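Phosphomethylpyrimidine kinase (Pyrococcus furiosus, PDB 2PB9) probably joins pyrimidine and thiazole phosphates into thiamine phosphate and phosphorylates hydroxymethylpyrimidine and its monophosphate, the chain here being its C-terminal ThiN domain. Local coordinates at residues A[18-23]-A[62-67]; A[23-28]-A[57-62]; A[94-99]-A[169-174]; A[115-120]-A[154-159]. All blocks are in the same frame, centred on the assembly; numbering follows the deposited sequence.

Interaction 1 of 4, residues A[18-23]-A[62-67]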
loop_
_atom_site.group_PDB
_atom_site.type_symbol
_atom_site.label_atom_id
_atom_site.label_comp_id
_atom_site.label_asym_id
_atom_site.label_seq_id
_atom_site.Cartn_x
_atom_site.Cartn_y
_atom_site.Cartn_z
ATOM N N GLU A 18 35.782 -1.641 -10.381
ATOM C CA GLU A 18 35.818 -3.032 -9.973
ATOM C C GLU A 18 34.399 -3.580 -9.775
ATOM O O GLU A 18 34.118 -4.734 -10.085
ATOM C CB GLU A 18 36.645 -3.208 -8.696
ATOM C CG GLU A 18 36.724 -4.662 -8.255
ATOM C CD GLU A 18 37.712 -4.900 -7.126
ATOM O OE1 GLU A 18 37.706 -4.126 -6.147
ATOM O OE2 GLU A 18 38.490 -5.875 -7.207
ATOM N N PHE A 19 33.517 -2.738 -9.238
ATOM C CA PHE A 19 32.146 -3.195 -9.091
ATOM C C PHE A 19 31.555 -3.700 -10.401
ATOM O O PHE A 19 31.027 -4.778 -10.494
ATOM C CB PHE A 19 31.264 -2.084 -8.523
ATOM C CG PHE A 19 29.812 -2.445 -8.474
ATOM C CD1 PHE A 19 29.335 -3.316 -7.510
ATOM C CD2 PHE A 19 28.925 -1.918 -9.396
ATOM C CE1 PHE A 19 27.996 -3.655 -7.464
ATOM C CE2 PHE A 19 27.586 -2.253 -9.356
ATOM C CZ PHE A 19 27.120 -3.123 -8.390
ATOM N N GLU A 20 31.781 -2.875 -11.431
ATOM C CA GLU A 20 31.345 -3.216 -12.779
ATOM C C GLU A 20 32.002 -4.506 -13.268
ATOM O O GLU A 20 31.333 -5.373 -13.820
ATOM C CB GLU A 20 31.702 -2.103 -13.768
ATOM C CG GLU A 20 30.920 -0.833 -13.626
ATOM C CD GLU A 20 31.329 0.190 -14.659
ATOM O OE1 GLU A 20 32.544 0.488 -14.732
ATOM O OE2 GLU A 20 30.453 0.702 -15.395
ATOM N N SER A 21 33.309 -4.630 -13.070
ATOM C CA SER A 21 34.015 -5.816 -13.529
ATOM C C SER A 21 33.447 -7.114 -12.951
ATOM O O SER A 21 33.324 -8.104 -13.671
ATOM C CB SER A 21 35.520 -5.710 -13.230
ATOM O OG SER A 21 35.818 -5.997 -11.875
ATOM N N ILE A 22 33.089 -7.124 -11.672
ATOM C CA ILE A 22 32.527 -8.340 -11.080
ATOM C C ILE A 22 31.129 -8.618 -11.625
ATOM O O ILE A 22 30.517 -9.634 -11.308
ATOM C CB ILE A 22 32.481 -8.269 -9.532
ATOM C CG1 ILE A 22 31.609 -7.103 -9.066
ATOM C CG2 ILE A 22 33.897 -8.126 -8.982
ATOM C CD1 ILE A 22 31.534 -6.983 -7.554
ATOM N N ASN A 23 30.640 -7.694 -12.449
ATOM C CA ASN A 23 29.338 -7.808 -13.107
ATOM C C ASN A 23 28.171 -8.266 -12.234
ATOM O O ASN A 23 27.644 -9.363 -12.413
ATOM C CB ASN A 23 29.458 -8.750 -14.308
ATOM C CG ASN A 23 28.147 -8.908 -15.058
ATOM O OD1 ASN A 23 27.565 -7.928 -15.525
ATOM N ND2 ASN A 23 27.673 -10.148 -15.173
ATOM N N ASN A 62 23.581 -7.956 -20.166
ATOM C CA ASN A 62 23.586 -8.948 -19.113
ATOM C C ASN A 62 24.717 -8.453 -18.240
ATOM O O ASN A 62 25.576 -9.217 -17.802
ATOM C CB ASN A 62 23.916 -10.336 -19.664
ATOM C CG ASN A 62 23.993 -11.398 -18.571
ATOM O OD1 ASN A 62 23.863 -11.094 -17.381
ATOM N ND2 ASN A 62 24.215 -12.648 -18.973
ATOM N N SER A 63 24.723 -7.146 -18.025
ATOM C CA SER A 63 25.747 -6.522 -17.208
ATOM C C SER A 63 25.268 -5.197 -16.633
ATOM O O SER A 63 24.081 -4.874 -16.678
ATOM C CB SER A 63 27.025 -6.313 -18.031
ATOM O OG SER A 63 26.754 -5.570 -19.202
ATOM N N VAL A 64 26.203 -4.432 -16.092
ATOM C CA VAL A 64 25.875 -3.156 -15.495
ATOM C C VAL A 64 26.731 -2.065 -16.108
ATOM O O VAL A 64 27.779 -2.334 -16.696
ATOM C CB VAL A 64 26.115 -3.186 -13.978
ATOM C CG1 VAL A 64 25.499 -4.445 -13.394
ATOM C CG2 VAL A 64 27.606 -3.115 -13.681
ATOM N N LYS A 65 26.287 -0.824 -15.966
ATOM C CA LYS A 65 27.032 0.282 -16.526
ATOM C C LYS A 65 26.843 1.530 -15.697
ATOM O O LYS A 65 25.727 1.860 -15.302
ATOM C CB LYS A 65 26.574 0.527 -17.967
ATOM C CG LYS A 65 27.274 1.666 -18.677
ATOM C CD LYS A 65 26.840 1.753 -20.131
ATOM C CE LYS A 65 27.428 2.979 -20.808
ATOM N NZ LYS A 65 27.092 3.015 -22.254
ATOM N N ALA A 66 27.951 2.204 -15.407
ATOM C CA ALA A 66 27.918 3.452 -14.652
ATOM C C ALA A 66 27.673 4.483 -15.732
ATOM O O ALA A 66 28.515 4.679 -16.599
ATOM C CB ALA A 66 29.257 3.703 -13.980
ATOM N N VAL A 67 26.518 5.131 -15.697
ATOM C CA VAL A 67 26.192 6.105 -16.734
ATOM C C VAL A 67 27.166 7.260 -16.849
ATOM O O VAL A 67 27.366 7.790 -17.932
ATOM C CB VAL A 67 24.776 6.686 -16.544
ATOM C CG1 VAL A 67 24.507 7.758 -17.597
ATOM C CG2 VAL A 67 23.749 5.571 -16.645
#
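The C-terminal turn of helix 5-21 and the bend after it pack on strand 64-66, one half of the two-stranded antiparallel hairpin 57-59/64-66 of the ThiN domain. Polar contact between the two centres on Glu20. Its CG is anti to the carbonyl carbon (chi1 -70°) and the chain runs extended from there, which carries the carboxylate to the strand backbone. Ala66 N donates to Glu20 OE2 at 2.9 Å, with 150° at the hydrogen, and meets this oxygen from above the carboxylate plane. The same OE2 rests 3.5 Å from Ala66 CB. Apolar packing centres on Val64, which points at the helix and crosses the Glu20 side chain obliquely. Val64 CG2 lies 3.8 Å from Glu20 CA and 4.0 Å from Glu20 CG, while Phe19 CE2 approaches Val64 CG2 more loosely, at 4.4 Å. The helix closes with Asn23 N bonded to Glu20 O at 2.8 Å; Asn23 then takes a positive phi of 45° and sets its side chain beside Asn62 and Ser63. Lys65 points away from the helix, and its NZ bonds to Val67 O of the second subunit. Behind the contact, Phe19 and Val64 both pack on Ile57 of strand 57-59, the antiparallel partner of strand 64-66, and Phe19 also touches Ile183 of helix 176-185.

Interaction 2 of 4, residues A[23-28]-A[57-62]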
loop_
_atom_site.group_PDB
_atom_site.type_symbol
_atom_site.label_atom_id
_atom_site.label_comp_id
_atom_site.label_asym_id
_atom_site.label_seq_id
_atom_site.Cartn_x
_atom_site.Cartn_y
_atom_site.Cartn_z
ATOM N N ASN A 23 30.640 -7.694 -12.449
ATOM C CA ASN A 23 29.338 -7.808 -13.107
ATOM C C ASN A 23 28.171 -8.266 -12.234
ATOM O O ASN A 23 27.644 -9.363 -12.413
ATOM C CB ASN A 23 29.458 -8.750 -14.308
ATOM C CG ASN A 23 28.147 -8.908 -15.058
ATOM O OD1 ASN A 23 27.565 -7.928 -15.525
ATOM N ND2 ASN A 23 27.673 -10.148 -15.173
ATOM N N PRO A 24 27.740 -7.414 -11.292
ATOM C CA PRO A 24 26.637 -7.674 -10.362
ATOM C C PRO A 24 25.277 -7.231 -10.912
ATOM O O PRO A 24 24.684 -6.265 -10.433
ATOM C CB PRO A 24 27.043 -6.860 -9.152
ATOM C CG PRO A 24 27.588 -5.618 -9.808
ATOM C CD PRO A 24 28.438 -6.166 -10.934
ATOM N N VAL A 25 24.778 -7.939 -11.913
ATOM C CA VAL A 25 23.506 -7.574 -12.511
ATOM C C VAL A 25 22.304 -7.883 -11.614
ATOM O O VAL A 25 21.403 -7.055 -11.475
ATOM C CB VAL A 25 23.317 -8.279 -13.871
ATOM C CG1 VAL A 25 22.202 -7.606 -14.661
ATOM C CG2 VAL A 25 24.623 -8.249 -14.648
ATOM N N ARG A 26 22.286 -9.060 -10.997
ATOM C CA ARG A 26 21.156 -9.421 -10.150
ATOM C C ARG A 26 20.961 -8.478 -8.976
ATOM O O ARG A 26 19.864 -8.411 -8.418
ATOM C CB ARG A 26 21.303 -10.849 -9.618
ATOM C CG ARG A 26 22.427 -11.041 -8.614
ATOM C CD ARG A 26 22.561 -12.514 -8.212
ATOM N NE ARG A 26 21.609 -12.925 -7.177
ATOM C CZ ARG A 26 21.931 -13.103 -5.897
ATOM N NH1 ARG A 26 23.183 -12.907 -5.491
ATOM N NH2 ARG A 26 21.003 -13.481 -5.022
ATOM N N LEU A 27 22.017 -7.749 -8.611
ATOM C CA LEU A 27 21.963 -6.831 -7.474
ATOM C C LEU A 27 21.531 -5.396 -7.788
ATOM O O LEU A 27 21.325 -4.600 -6.878
ATOM C CB LEU A 27 23.325 -6.796 -6.770
ATOM C CG LEU A 27 23.872 -8.100 -6.174
ATOM C CD1 LEU A 27 25.170 -7.831 -5.415
ATOM C CD2 LEU A 27 22.836 -8.710 -5.238
ATOM N N ILE A 28 21.388 -5.067 -9.062
ATOM C CA ILE A 28 21.010 -3.720 -9.463
ATOM C C ILE A 28 19.502 -3.495 -9.502
ATOM O O ILE A 28 18.787 -4.208 -10.200
ATOM C CB ILE A 28 21.579 -3.399 -10.877
ATOM C CG1 ILE A 28 23.104 -3.512 -10.869
ATOM C CG2 ILE A 28 21.152 -2.001 -11.318
ATOM C CD1 ILE A 28 23.796 -2.404 -10.155
ATOM N N ILE A 57 24.504 3.523 -11.642
ATOM C CA ILE A 57 24.941 2.363 -12.416
ATOM C C ILE A 57 23.680 1.543 -12.687
ATOM O O ILE A 57 23.005 1.100 -11.753
ATOM C CB ILE A 57 25.962 1.525 -11.625
ATOM C CG1 ILE A 57 26.995 2.456 -10.983
ATOM C CG2 ILE A 57 26.664 0.540 -12.556
ATOM C CD1 ILE A 57 27.978 1.763 -10.055
ATOM N N VAL A 58 23.362 1.354 -13.964
ATOM C CA VAL A 58 22.148 0.638 -14.363
ATOM C C VAL A 58 22.394 -0.695 -15.079
ATOM O O VAL A 58 23.506 -0.961 -15.554
ATOM C CB VAL A 58 21.299 1.546 -15.289
ATOM C CG1 VAL A 58 21.089 2.892 -14.632
ATOM C CG2 VAL A 58 22.001 1.754 -16.624
ATOM N N LYS A 59 21.359 -1.535 -15.145
ATOM C CA LYS A 59 21.491 -2.812 -15.847
ATOM C C LYS A 59 21.723 -2.458 -17.306
ATOM O O LYS A 59 20.986 -1.658 -17.890
ATOM C CB LYS A 59 20.219 -3.666 -15.772
ATOM C CG LYS A 59 19.832 -4.224 -14.408
ATOM C CD LYS A 59 18.852 -5.404 -14.590
ATOM C CE LYS A 59 18.059 -5.766 -13.304
ATOM N NZ LYS A 59 18.833 -6.389 -12.147
ATOM N N TYR A 60 22.758 -3.027 -17.898
ATOM C CA TYR A 60 23.001 -2.746 -19.290
ATOM C C TYR A 60 22.515 -3.995 -20.023
ATOM O O TYR A 60 21.316 -4.279 -20.030
ATOM C CB TYR A 60 24.482 -2.450 -19.520
ATOM C CG TYR A 60 24.731 -1.640 -20.770
ATOM C CD1 TYR A 60 23.855 -0.623 -21.152
ATOM C CD2 TYR A 60 25.827 -1.908 -21.591
ATOM C CE1 TYR A 60 24.063 0.103 -22.332
ATOM C CE2 TYR A 60 26.044 -1.192 -22.763
ATOM C CZ TYR A 60 25.161 -0.193 -23.131
ATOM O OH TYR A 60 25.361 0.483 -24.311
ATOM N N GLY A 61 23.399 -4.755 -20.642
ATOM C CA GLY A 61 22.901 -5.949 -21.296
ATOM C C GLY A 61 22.734 -6.934 -20.161
ATOM O O GLY A 61 21.870 -6.769 -19.299
ATOM N N ASN A 62 23.581 -7.956 -20.166
ATOM C CA ASN A 62 23.586 -8.948 -19.113
ATOM C C ASN A 62 24.717 -8.453 -18.240
ATOM O O ASN A 62 25.576 -9.217 -17.802
ATOM C CB ASN A 62 23.916 -10.336 -19.664
ATOM C CG ASN A 62 23.993 -11.398 -18.571
ATOM O OD1 ASN A 62 23.863 -11.094 -17.381
ATOM N ND2 ASN A 62 24.215 -12.648 -18.973
#
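Lys59 NZ is gripped by two backbone carbonyls, those of Val25 and Ile28, which begin and end a type I beta turn in the loop after helix 5-21. The ammonium nitrogen stands 2.7 Å from Val25 O and 2.9 Å from Ile28 O. The two bonds differ in approach: at Ile28 O the donor lies in the carbonyl plane on a lone pair, whereas at Val25 O it sits 33° above the plane. Val25 O has a second donor, because Ile28 N closes the turn onto it at 3.1 Å, so Val25 O accepts both the turn's own N-H and the lysine. A positive charge so placed would probably polarise both carbonyls.

The lysine leaves strand 57-59 nearly extended and bends only at its last torsion (chi4 -69°), which swings NZ in between the two oxygens. Its methylenes pack on the way: Lys59 CD touches Val25 CG1 at 4.0 Å, the two side chains crossing obliquely, and Lys59 CG lies 4.0 Å from Ile28 CB. Val25 presents its other methyl to the bend after the strand, CG2 facing Asn62 O at 3.4 Å.

The contact joins this loop to the small hairpin of strands 57-59 and 64-66. Beyond it, Arg99 takes hold of the turn through Arg26 O and the backbone of Leu27, while Tyr60 makes a cation-pi contact with Lys54 of the second subunit. Ile28, with CG2 anti to its backbone N, sets that methyl 3.6 Å from Ile57 O.

Interaction 3 of 4, residues A[94-99]-A[169-174]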
loop_
_atom_site.group_PDB
_atom_site.type_symbol
_atom_site.label_atom_id
_atom_site.label_comp_id
_atom_site.label_asym_id
_atom_site.label_seq_id
_atom_site.Cartn_x
_atom_site.Cartn_y
_atom_site.Cartn_z
ATOM N N SER A 94 31.005 5.688 3.308
ATOM C CA SER A 94 30.817 5.026 2.033
ATOM C C SER A 94 29.572 4.169 2.182
ATOM O O SER A 94 29.211 3.767 3.292
ATOM C CB SER A 94 32.015 4.144 1.689
ATOM O OG SER A 94 31.874 3.601 0.383
ATOM N N ALA A 95 28.910 3.904 1.064
ATOM C CA ALA A 95 27.708 3.084 1.071
ATOM C C ALA A 95 27.334 2.756 -0.361
ATOM O O ALA A 95 27.926 3.286 -1.299
ATOM C CB ALA A 95 26.554 3.835 1.760
ATOM N N ILE A 96 26.356 1.876 -0.521
ATOM C CA ILE A 96 25.873 1.490 -1.840
ATOM C C ILE A 96 24.480 0.884 -1.716
ATOM O O ILE A 96 24.185 0.166 -0.756
ATOM C CB ILE A 96 26.817 0.466 -2.519
ATOM C CG1 ILE A 96 26.363 0.216 -3.950
ATOM C CG2 ILE A 96 26.813 -0.854 -1.761
ATOM C CD1 ILE A 96 27.316 -0.652 -4.732
ATOM N N ASN A 97 23.604 1.190 -2.660
ATOM C CA ASN A 97 22.277 0.616 -2.582
ATOM C C ASN A 97 22.098 -0.436 -3.667
ATOM O O ASN A 97 22.404 -0.206 -4.844
ATOM C CB ASN A 97 21.178 1.694 -2.684
ATOM C CG ASN A 97 21.144 2.396 -4.036
ATOM O OD1 ASN A 97 21.910 3.328 -4.285
ATOM N ND2 ASN A 97 20.250 1.951 -4.915
ATOM N N ILE A 98 21.629 -1.605 -3.252
ATOM C CA ILE A 98 21.399 -2.682 -4.187
ATOM C C ILE A 98 19.968 -3.166 -4.092
ATOM O O ILE A 98 19.260 -2.877 -3.128
ATOM C CB ILE A 98 22.346 -3.854 -3.928
ATOM C CG1 ILE A 98 22.219 -4.322 -2.480
ATOM C CG2 ILE A 98 23.775 -3.428 -4.215
ATOM C CD1 ILE A 98 23.069 -5.556 -2.164
ATOM N N ARG A 99 19.560 -3.900 -5.119
ATOM C CA ARG A 99 18.225 -4.464 -5.231
ATOM C C ARG A 99 17.827 -5.329 -4.030
ATOM O O ARG A 99 18.674 -5.982 -3.416
ATOM C CB ARG A 99 18.151 -5.307 -6.509
ATOM C CG ARG A 99 16.754 -5.622 -6.977
ATOM C CD ARG A 99 16.801 -6.213 -8.355
ATOM N NE ARG A 99 17.446 -7.523 -8.353
ATOM C CZ ARG A 99 16.849 -8.655 -7.986
ATOM N NH1 ARG A 99 15.579 -8.649 -7.592
ATOM N NH2 ARG A 99 17.525 -9.795 -8.008
ATOM N N ILE A 169 18.226 -2.213 -0.178
ATOM C CA ILE A 169 19.159 -2.794 0.754
ATOM C C ILE A 169 20.354 -1.851 0.676
ATOM O O ILE A 169 20.916 -1.622 -0.399
ATOM C CB ILE A 169 19.566 -4.240 0.336
ATOM C CG1 ILE A 169 18.406 -5.209 0.627
ATOM C CG2 ILE A 169 20.853 -4.672 1.057
ATOM C CD1 ILE A 169 18.671 -6.651 0.212
ATOM N N LEU A 170 20.699 -1.262 1.814
ATOM C CA LEU A 170 21.838 -0.363 1.900
ATOM C C LEU A 170 22.939 -1.079 2.689
ATOM O O LEU A 170 22.679 -1.736 3.700
ATOM C CB LEU A 170 21.443 0.933 2.615
ATOM C CG LEU A 170 20.134 1.572 2.137
ATOM C CD1 LEU A 170 19.841 2.803 2.967
ATOM C CD2 LEU A 170 20.226 1.936 0.677
ATOM N N VAL A 171 24.164 -0.976 2.193
ATOM C CA VAL A 171 25.304 -1.581 2.854
ATOM C C VAL A 171 26.357 -0.505 2.994
ATOM O O VAL A 171 26.698 0.166 2.019
ATOM C CB VAL A 171 25.858 -2.783 2.060
ATOM C CG1 VAL A 171 25.666 -2.564 0.582
ATOM C CG2 VAL A 171 27.331 -2.985 2.383
ATOM N N PHE A 172 26.883 -0.364 4.224
ATOM C CA PHE A 172 27.835 0.689 4.547
ATOM C C PHE A 172 29.214 0.106 4.812
ATOM O O PHE A 172 29.403 -1.022 5.214
ATOM C CB PHE A 172 27.357 1.492 5.756
ATOM C CG PHE A 172 25.945 1.977 5.634
ATOM C CD1 PHE A 172 24.887 1.086 5.702
ATOM C CD2 PHE A 172 25.679 3.321 5.450
ATOM C CE1 PHE A 172 23.583 1.531 5.589
ATOM C CE2 PHE A 172 24.378 3.772 5.335
ATOM C CZ PHE A 172 23.328 2.876 5.406
ATOM N N GLY A 173 30.195 1.009 4.612
ATOM C CA GLY A 173 31.590 0.697 4.834
ATOM C C GLY A 173 32.291 1.996 5.171
ATOM O O GLY A 173 31.743 3.078 4.949
ATOM N N ARG A 174 33.500 1.908 5.707
ATOM C CA ARG A 174 34.228 3.109 6.057
ATOM C C ARG A 174 34.862 3.740 4.821
ATOM O O ARG A 174 35.212 4.916 4.827
ATOM C CB ARG A 174 35.277 2.777 7.110
ATOM C CG ARG A 174 34.673 2.120 8.334
ATOM C CD ARG A 174 35.719 1.874 9.385
ATOM N NE ARG A 174 36.840 1.101 8.867
ATOM C CZ ARG A 174 37.990 0.948 9.516
ATOM N NH1 ARG A 174 38.156 1.520 10.702
ATOM N NH2 ARG A 174 38.978 0.237 8.979
#
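Two neighbouring antiparallel strands, 94-98 and 168-173, form a five-pair ladder in the middle of the main sheet. Hydrogen-bonded pairs are Ser94 with Gly173, Ile96 with Val171 and Ile98 with Ile169; between them fall the non-hydrogen-bonded pairs Ala95 with Phe172 and Asn97 with Leu170. The Ile98-Ile169 rung is the best aligned: Ile98 N reaches Ile169 O at 2.9 Å and 168°, and Ile169 N returns to Ile98 O at 3.2 Å, each donor nearly along the C=O axis. At Ile96 the ladder is uneven, Val171 N to Ile96 O being sound at 3.2 Å and the reverse bond weak.

This mixed sheet is the core of the ThiN domain, and helices pack on both its faces. On the face of Ile96, Ile98, Ile169 and Val171, Ile98 CG1 occupies the crowded position between its backbone N and carbonyl carbon (chi1 55°) and lies 3.8 Å from Ile169 CG2, the side chains crossing obliquely. Ile169 also packs on Ile104, Ile105 and Ile108 of helix 102-114. An alanine in place of Ile169 would remove the branches that touch Ile98 and this helix and would probably loosen the fit between strand and helix.

On the other face, Leu170 CD2 touches Asn97 CB at 3.5 Å, and Ala95 CB meets Phe172 CD2 at 3.8 Å while the Phe172 ring stacks with Tyr85. The Asn97 amide leads away from strand 168-173, OD1 bonded to Asn34 N and ND2 to Gly32 O; its side chain is about 5 Å from a bound phosphate ion, probably from the crystallisation liquor.

Interaction 4 of 4, residues A[115-120]-A[154-159]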
loop_
_atom_site.group_PDB
_atom_site.type_symbol
_atom_site.label_atom_id
_atom_site.label_comp_id
_atom_site.label_asym_id
_atom_site.label_seq_id
_atom_site.Cartn_x
_atom_site.Cartn_y
_atom_site.Cartn_z
ATOM N N ARG A 115 30.157 -14.284 8.536
ATOM C CA ARG A 115 31.185 -13.259 8.719
ATOM C C ARG A 115 30.896 -12.374 9.930
ATOM O O ARG A 115 31.620 -11.418 10.197
ATOM C CB ARG A 115 31.296 -12.395 7.466
ATOM C CG ARG A 115 31.668 -13.152 6.198
ATOM C CD ARG A 115 33.155 -13.490 6.130
ATOM N NE ARG A 115 33.616 -13.645 4.738
ATOM C CZ ARG A 115 33.046 -14.460 3.838
ATOM N NH1 ARG A 115 31.987 -15.201 4.184
ATOM N NH2 ARG A 115 33.525 -14.536 2.593
ATOM N N GLY A 116 29.819 -12.691 10.641
ATOM C CA GLY A 116 29.453 -11.958 11.841
ATOM C C GLY A 116 29.334 -10.446 11.816
ATOM O O GLY A 116 30.265 -9.744 12.213
ATOM N N PHE A 117 28.196 -9.940 11.347
ATOM C CA PHE A 117 27.943 -8.504 11.331
ATOM C C PHE A 117 26.450 -8.193 11.273
ATOM O O PHE A 117 25.666 -8.923 10.669
ATOM C CB PHE A 117 28.716 -7.794 10.203
ATOM C CG PHE A 117 28.518 -8.383 8.840
ATOM C CD1 PHE A 117 27.298 -8.272 8.184
ATOM C CD2 PHE A 117 29.576 -9.020 8.193
ATOM C CE1 PHE A 117 27.137 -8.788 6.898
ATOM C CE2 PHE A 117 29.427 -9.539 6.910
ATOM C CZ PHE A 117 28.206 -9.423 6.260
ATOM N N LYS A 118 26.074 -7.095 11.921
ATOM C CA LYS A 118 24.684 -6.676 12.035
ATOM C C LYS A 118 23.943 -6.110 10.828
ATOM O O LYS A 118 24.506 -5.462 9.956
ATOM C CB LYS A 118 24.552 -5.688 13.199
ATOM C CG LYS A 118 24.619 -6.316 14.591
ATOM C CD LYS A 118 25.962 -6.983 14.883
ATOM C CE LYS A 118 25.838 -8.496 14.837
ATOM N NZ LYS A 118 24.820 -8.966 15.819
ATOM N N VAL A 119 22.644 -6.365 10.824
ATOM C CA VAL A 119 21.737 -5.914 9.784
ATOM C C VAL A 119 20.471 -5.424 10.475
ATOM O O VAL A 119 19.874 -6.142 11.256
ATOM C CB VAL A 119 21.389 -7.077 8.805
ATOM C CG1 VAL A 119 21.626 -8.411 9.484
ATOM C CG2 VAL A 119 19.932 -6.986 8.360
ATOM N N SER A 120 20.083 -4.183 10.217
ATOM C CA SER A 120 18.873 -3.651 10.817
ATOM C C SER A 120 17.970 -3.207 9.679
ATOM O O SER A 120 18.282 -3.428 8.505
ATOM C CB SER A 120 19.202 -2.483 11.737
ATOM O OG SER A 120 18.103 -2.183 12.585
ATOM N N PRO A 154 24.756 -1.413 12.465
ATOM C CA PRO A 154 24.316 -2.220 11.331
ATOM C C PRO A 154 25.039 -1.883 10.030
ATOM O O PRO A 154 24.942 -0.770 9.520
ATOM C CB PRO A 154 22.819 -1.932 11.270
ATOM C CG PRO A 154 22.733 -0.526 11.742
ATOM C CD PRO A 154 23.694 -0.490 12.905
ATOM N N ASP A 155 25.777 -2.854 9.509
ATOM C CA ASP A 155 26.499 -2.684 8.254
ATOM C C ASP A 155 25.486 -2.675 7.122
ATOM O O ASP A 155 25.718 -2.077 6.070
ATOM C CB ASP A 155 27.468 -3.848 8.043
ATOM C CG ASP A 155 28.524 -3.916 9.115
ATOM O OD1 ASP A 155 29.563 -3.243 8.946
ATOM O OD2 ASP A 155 28.303 -4.626 10.129
ATOM N N ILE A 156 24.370 -3.362 7.353
ATOM C CA ILE A 156 23.295 -3.463 6.374
ATOM C C ILE A 156 21.981 -2.946 6.927
ATOM O O ILE A 156 21.538 -3.333 8.009
ATOM C CB ILE A 156 23.035 -4.917 5.934
ATOM C CG1 ILE A 156 24.338 -5.587 5.522
ATOM C CG2 ILE A 156 22.029 -4.941 4.795
ATOM C CD1 ILE A 156 25.168 -6.011 6.708
ATOM N N ILE A 157 21.362 -2.063 6.163
ATOM C CA ILE A 157 20.077 -1.504 6.531
ATOM C C ILE A 157 19.228 -1.637 5.275
ATOM O O ILE A 157 19.674 -1.316 4.173
ATOM C CB ILE A 157 20.204 -0.017 6.947
ATOM C CG1 ILE A 157 21.075 0.097 8.206
ATOM C CG2 ILE A 157 18.811 0.577 7.201
ATOM C CD1 ILE A 157 21.311 1.510 8.686
ATOM N N TYR A 158 18.018 -2.153 5.426
ATOM C CA TYR A 158 17.155 -2.307 4.268
ATOM C C TYR A 158 15.760 -1.917 4.683
ATOM O O TYR A 158 15.519 -1.607 5.846
ATOM C CB TYR A 158 17.173 -3.755 3.774
ATOM C CG TYR A 158 16.473 -4.715 4.702
ATOM C CD1 TYR A 158 15.116 -5.009 4.539
ATOM C CD2 TYR A 158 17.150 -5.296 5.782
ATOM C CE1 TYR A 158 14.448 -5.855 5.421
ATOM C CE2 TYR A 158 16.490 -6.143 6.674
ATOM C CZ TYR A 158 15.138 -6.416 6.485
ATOM O OH TYR A 158 14.470 -7.245 7.360
ATOM N N HIS A 159 14.847 -1.908 3.724
ATOM C CA HIS A 159 13.460 -1.592 4.006
ATOM C C HIS A 159 12.635 -2.160 2.867
ATOM O O HIS A 159 13.075 -2.150 1.714
ATOM C CB HIS A 159 13.239 -0.078 4.109
ATOM C CG HIS A 159 13.332 0.641 2.798
ATOM N ND1 HIS A 159 12.259 0.778 1.943
ATOM C CD2 HIS A 159 14.364 1.287 2.207
ATOM C CE1 HIS A 159 12.625 1.477 0.885
ATOM N NE2 HIS A 159 13.899 1.800 1.020
#
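Strands 118-121 and 154-159 are parallel neighbours at one edge of the main sheet, strand 118-121 being outermost within this chain, and are joined through helices 129-133 and 138-149 as a beta-alpha-beta crossover. Backbone bonds tie them. Lys118 O takes two N-H groups where the chain turns a corner at Asp155: Asp155 N at 2.9 Å, from above the carbonyl plane, and Ile156 N in a weak bond. Ser120 N donates to Ile156 O at 2.8 Å, nearly along the C=O axis, and a weak bond from Tyr158 N to Ser120 O follows.

Apolar contacts lie mostly on the side facing helix 102-114. Ile156 CD1 approaches Phe117 CE1 at 3.4 Å, and the branch carbons Val119 CB and Ile156 CB stand 4.0 Å apart. Val119 CG2 meets the edge of the Tyr158 ring in its plane, 3.9 Å from CE2. An alanine in place of Tyr158 would remove that ring and would probably leave Val119 less well packed, as well as Ile105 and Ile169, which the tyrosine also touches. On the other side, Ser120 CB packs on Pro154 CB at 3.7 Å, while Ser120 OG bonds to Ala146 O of helix 138-149.

The acid of Asp155 has its charged partner in Arg153, bound at OD1. Its carboxylate plane stands 68° from the Phe117 ring, and its other oxygen, OD2, lies 3.2 Å from Phe117 CB.

How the interactions relate
Interactions 1 and 2 form one unit, their centres 6 Å apart: they share Asn23 and Asn62, and the hairpin bond between Lys65 O and Val58 N, 2.8 Å long, links them. Both also touch the second subunit. Interactions 3 and 4 are successive steps across the main sheet, with centres 10 Å apart, where Leu170 N meets Ile157 O at 2.6 Å and Phe172 N meets Asp155 O at 2.8 Å. Arg99 bridges the two groups, as its backbone N and its NE reach Leu27 O and Arg26 O of interaction 2. The phosphate ion near the Asn97 side chain of interaction 3, probably from the crystallisation liquor, may mark a pocket.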